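VIN1 (Oscarella pearsei, PDB 6BFI) binds actin filaments as a sponge homolog of vinculin and may play a role in cell-cell adhesion. Local coordinates at residues A559-A564 / A607-V612; A649-A654 / A699-M704. All coordinates share one frame; numbering follows the deposited sequence.

Contact 1: A559-A564 / A607-V612; sequences AKLSSA and AAVRSV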
# COMPACT_ATOMS: atom_id res chain seq x y z
N ALA A 559 -7.39 -6.59 27.00
CA ALA A 559 -7.51 -7.54 28.11
C ALA A 559 -8.88 -8.20 28.12
O ALA A 559 -8.99 -9.43 28.27
CB ALA A 559 -7.24 -6.83 29.43
N LYS A 560 -9.95 -7.41 27.98
CA LYS A 560 -11.29 -7.98 27.95
C LYS A 560 -11.46 -8.94 26.78
O LYS A 560 -11.97 -10.06 26.94
CB LYS A 560 -12.33 -6.86 27.87
CG LYS A 560 -12.42 -5.98 29.11
CD LYS A 560 -13.37 -4.81 28.88
CE LYS A 560 -13.54 -3.97 30.13
NZ LYS A 560 -14.40 -2.77 29.90
N LEU A 561 -11.02 -8.52 25.59
CA LEU A 561 -11.13 -9.39 24.42
C LEU A 561 -10.29 -10.65 24.58
O LEU A 561 -10.67 -11.72 24.09
CB LEU A 561 -10.71 -8.62 23.16
CG LEU A 561 -10.93 -9.35 21.84
CD1 LEU A 561 -12.37 -9.84 21.75
CD2 LEU A 561 -10.59 -8.45 20.66
N SER A 562 -9.14 -10.54 25.25
CA SER A 562 -8.34 -11.73 25.52
C SER A 562 -9.06 -12.67 26.47
O SER A 562 -8.99 -13.90 26.31
CB SER A 562 -6.98 -11.33 26.09
OG SER A 562 -6.24 -10.57 25.14
N SER A 563 -9.75 -12.13 27.47
CA SER A 563 -10.52 -12.98 28.38
C SER A 563 -11.65 -13.69 27.64
O SER A 563 -11.88 -14.89 27.85
CB SER A 563 -11.06 -12.15 29.54
OG SER A 563 -10.02 -11.71 30.38
N ALA A 564 -12.35 -12.97 26.76
CA ALA A 564 -13.44 -13.60 26.02
C ALA A 564 -12.92 -14.66 25.05
O ALA A 564 -13.48 -15.77 24.97
CB ALA A 564 -14.24 -12.54 25.26
N ALA A 607 -20.82 -15.43 21.84
CA ALA A 607 -21.59 -14.27 22.25
C ALA A 607 -20.76 -13.32 23.11
O ALA A 607 -20.93 -12.10 23.02
CB ALA A 607 -22.85 -14.70 22.99
N ALA A 608 -19.87 -13.86 23.94
CA ALA A 608 -19.03 -13.01 24.79
C ALA A 608 -18.06 -12.19 23.94
O ALA A 608 -17.93 -10.97 24.14
CB ALA A 608 -18.28 -13.86 25.81
N VAL A 609 -17.38 -12.83 22.99
CA VAL A 609 -16.46 -12.10 22.12
C VAL A 609 -17.21 -11.02 21.34
O VAL A 609 -16.77 -9.87 21.25
CB VAL A 609 -15.72 -13.07 21.18
CG1 VAL A 609 -14.70 -12.32 20.34
CG2 VAL A 609 -15.06 -14.18 21.99
N ARG A 610 -18.37 -11.40 20.78
CA ARG A 610 -19.20 -10.43 20.08
C ARG A 610 -19.62 -9.29 20.99
O ARG A 610 -19.77 -8.15 20.52
CB ARG A 610 -20.44 -11.14 19.51
CG ARG A 610 -21.27 -10.29 18.55
CD ARG A 610 -22.46 -9.62 19.24
NE ARG A 610 -23.38 -10.59 19.83
CZ ARG A 610 -23.57 -10.74 21.14
NH1 ARG A 610 -22.91 -9.97 22.00
NH2 ARG A 610 -24.42 -11.65 21.59
N SER A 611 -19.80 -9.56 22.28
CA SER A 611 -20.19 -8.50 23.21
C SER A 611 -19.04 -7.55 23.48
O SER A 611 -19.25 -6.34 23.60
CB SER A 611 -20.70 -9.10 24.51
OG SER A 611 -20.84 -8.09 25.50
N VAL A 612 -17.82 -8.07 23.59
CA VAL A 612 -16.66 -7.20 23.81
C VAL A 612 -16.45 -6.29 22.60
O VAL A 612 -16.33 -5.06 22.73
CB VAL A 612 -15.41 -8.03 24.12
CG1 VAL A 612 -14.19 -7.13 24.20
CG2 VAL A 612 -15.59 -8.80 25.41

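Contact 2: A649-A654 / A699-M704; sequences AEMQEA and ARKMAM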
# COMPACT_ATOMS: atom_id res chain seq x y z
N ALA A 649 -0.42 40.19 2.25
CA ALA A 649 -0.80 40.41 0.85
C ALA A 649 -0.55 39.18 -0.01
O ALA A 649 -1.32 38.91 -0.94
CB ALA A 649 -0.04 41.62 0.29
N GLU A 650 0.51 38.42 0.29
CA GLU A 650 0.82 37.23 -0.49
C GLU A 650 -0.26 36.17 -0.35
O GLU A 650 -0.84 35.71 -1.34
CB GLU A 650 2.19 36.69 -0.06
CG GLU A 650 3.06 36.18 -1.18
CD GLU A 650 4.48 35.89 -0.73
OE1 GLU A 650 4.76 36.04 0.48
OE2 GLU A 650 5.31 35.52 -1.58
N MET A 651 -0.56 35.79 0.89
CA MET A 651 -1.58 34.77 1.13
C MET A 651 -2.97 35.27 0.79
O MET A 651 -3.86 34.47 0.48
CB MET A 651 -1.51 34.29 2.58
CG MET A 651 -0.15 33.78 3.00
SD MET A 651 0.40 32.33 2.08
CE MET A 651 1.54 33.06 0.90
N GLN A 652 -3.19 36.59 0.85
CA GLN A 652 -4.48 37.14 0.45
C GLN A 652 -4.68 37.03 -1.06
O GLN A 652 -5.74 36.61 -1.53
CB GLN A 652 -4.59 38.60 0.91
CG GLN A 652 -5.72 39.38 0.24
CD GLN A 652 -7.10 38.90 0.64
OE1 GLN A 652 -7.27 38.25 1.67
NE2 GLN A 652 -8.09 39.22 -0.19
N GLU A 653 -3.65 37.40 -1.83
CA GLU A 653 -3.72 37.22 -3.27
C GLU A 653 -3.88 35.75 -3.63
O GLU A 653 -4.61 35.41 -4.57
CB GLU A 653 -2.48 37.81 -3.94
CG GLU A 653 -2.45 37.64 -5.45
CD GLU A 653 -1.14 38.08 -6.06
OE1 GLU A 653 -0.33 38.72 -5.36
OE2 GLU A 653 -0.91 37.78 -7.25
N ALA A 654 -3.20 34.87 -2.90
CA ALA A 654 -3.38 33.44 -3.14
C ALA A 654 -4.79 32.98 -2.80
O ALA A 654 -5.33 32.08 -3.46
CB ALA A 654 -2.35 32.64 -2.35
N ALA A 699 -1.53 25.36 0.58
CA ALA A 699 -2.16 25.49 -0.74
C ALA A 699 -1.96 26.89 -1.30
O ALA A 699 -1.61 27.04 -2.48
CB ALA A 699 -3.65 25.15 -0.64
N ARG A 700 -2.18 27.91 -0.48
CA ARG A 700 -1.94 29.29 -0.92
C ARG A 700 -0.51 29.46 -1.42
O ARG A 700 -0.27 29.97 -2.52
CB ARG A 700 -2.23 30.26 0.23
CG ARG A 700 -3.63 30.18 0.80
CD ARG A 700 -3.81 31.17 1.94
NE ARG A 700 -5.09 31.01 2.63
CZ ARG A 700 -5.23 30.53 3.86
NH1 ARG A 700 -4.16 30.16 4.56
NH2 ARG A 700 -6.43 30.42 4.40
N LYS A 701 0.46 29.01 -0.61
CA LYS A 701 1.87 29.12 -0.99
C LYS A 701 2.15 28.39 -2.30
O LYS A 701 2.90 28.89 -3.15
CB LYS A 701 2.75 28.59 0.13
CG LYS A 701 2.69 29.40 1.42
CD LYS A 701 3.49 28.74 2.53
CE LYS A 701 3.52 29.59 3.78
NZ LYS A 701 4.18 30.91 3.54
N MET A 702 1.55 27.21 -2.49
CA MET A 702 1.80 26.45 -3.71
C MET A 702 1.22 27.15 -4.93
O MET A 702 1.81 27.11 -6.02
CB MET A 702 1.23 25.04 -3.57
CG MET A 702 1.55 24.12 -4.74
SD MET A 702 3.30 23.66 -4.85
CE MET A 702 3.46 22.57 -3.43
N ALA A 703 0.06 27.81 -4.77
CA ALA A 703 -0.49 28.62 -5.85
C ALA A 703 0.44 29.78 -6.19
O ALA A 703 0.66 30.09 -7.37
CB ALA A 703 -1.87 29.14 -5.48
N MET A 704 1.01 30.42 -5.16
CA MET A 704 1.99 31.47 -5.41
C MET A 704 3.19 30.92 -6.18
O MET A 704 3.71 31.59 -7.09
CB MET A 704 2.44 32.11 -4.10
CG MET A 704 1.32 32.80 -3.34
SD MET A 704 0.35 33.88 -4.40
CE MET A 704 1.58 35.09 -4.88

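Contact 1: A559-A564 / A607-V612
In Val612 the methyl CG1 stands anti to the backbone N (chi1 174°), which carries it over the backbone of Leu561, while CG2, anti to the carbonyl carbon, is directed at Ala564. Val612 CG1 lies 3.7 Å from Leu561 N and 3.9 Å from Leu561 CB, so it rests on the backbone and CB of Leu561, with Leu561 CD1 a little further off. Its partner methyl, Val612 CG2, comes to 4.0 Å from Ala564 CB. The same torsion class in Val609 splits its branches likewise: CG1 meets Leu561 CD1 at 3.7 Å, and CG2 reaches Ala564 CB at 3.7 Å. Ala564 thus has its one methyl between two valine branches, with Ala608 CB at the margin. This is antiparallel packing of helices 555-569 and 589-615 in an all-helical vinculin-family chain; the short segments run at 168°, their axes 8.9 Å apart. An alanine in place of Val612 would probably open a gap beside Ala564 and over the backbone at Leu561. Helix 524-550 covers Leu561 and Val609 through Ala545. With methyl and methylene groups supplying the side-chain contacts, the segments are joined by shape and apolar burial, without directional polar bonds between them.

Contact 2: A649-A654 / A699-M704
A knob-into-hole contact at a near-perpendicular helix crossing sets Met704 among Glu650, Met651, Glu653 and Ala654; the short segments cross at 86° with their axes 8.7 Å apart. Met704 is bent at chi2 (-48°) and chi3 (-63°), and this folding lays its sulfur and methyl against helix 649-659. Met704 SD lies 3.6 Å from Ala654 CB, and Met704 CE reaches Glu650 CG at 4.1 Å. Beside the knob, Ala654 CB sits 3.5 Å from Arg700 CB, where the CA atoms of these two residues, 4.9 Å apart, form the closest CA pair between the two segments. Met651 answers from the other helix: its SD is 3.8 Å from both Arg700 CB and Lys701 CG, and its side chain crosses that of Arg700 at about a right angle. The extended arm of Arg700 passes Met651, with Arg700 CD 3.6 Å from Met651 O. Arg700 NE forms a salt bridge with Glu655, one residue beyond 649-654, which ties the same two helices together. Lys701 and Glu650 instead turn their charges to Glu728 and Arg724 of helix 718-745, and Glu650 OE2 also bonds to Tyr708. Both residues touch Met725 as well, so helix 718-745 meets both crossing helices, and Met702 of helix 690-710 packs on helices 669-682 and 786-817.

Contact 1 lies on helices 555-569 and 589-615, contact 2 on 649-659 and 690-710, so no helix is common to both; their centres are 53 Å apart and their nearest atoms about 40 Å. They follow in series along the chain, helix 649-659 coming next after helix 589-615. Contact 1 is partly buried, with three of six touching residues buried, whereas contact 2 has five of seven buried and none exposed. An antiparallel pair in contact 1 packs through short aliphatic side chains and buries 260 Å². The crossing in contact 2 buries 384 Å² through methionines and the carbon chains of charged residues, whose ionic partners all lie outside the two segments, on helices 649-659 and 718-745.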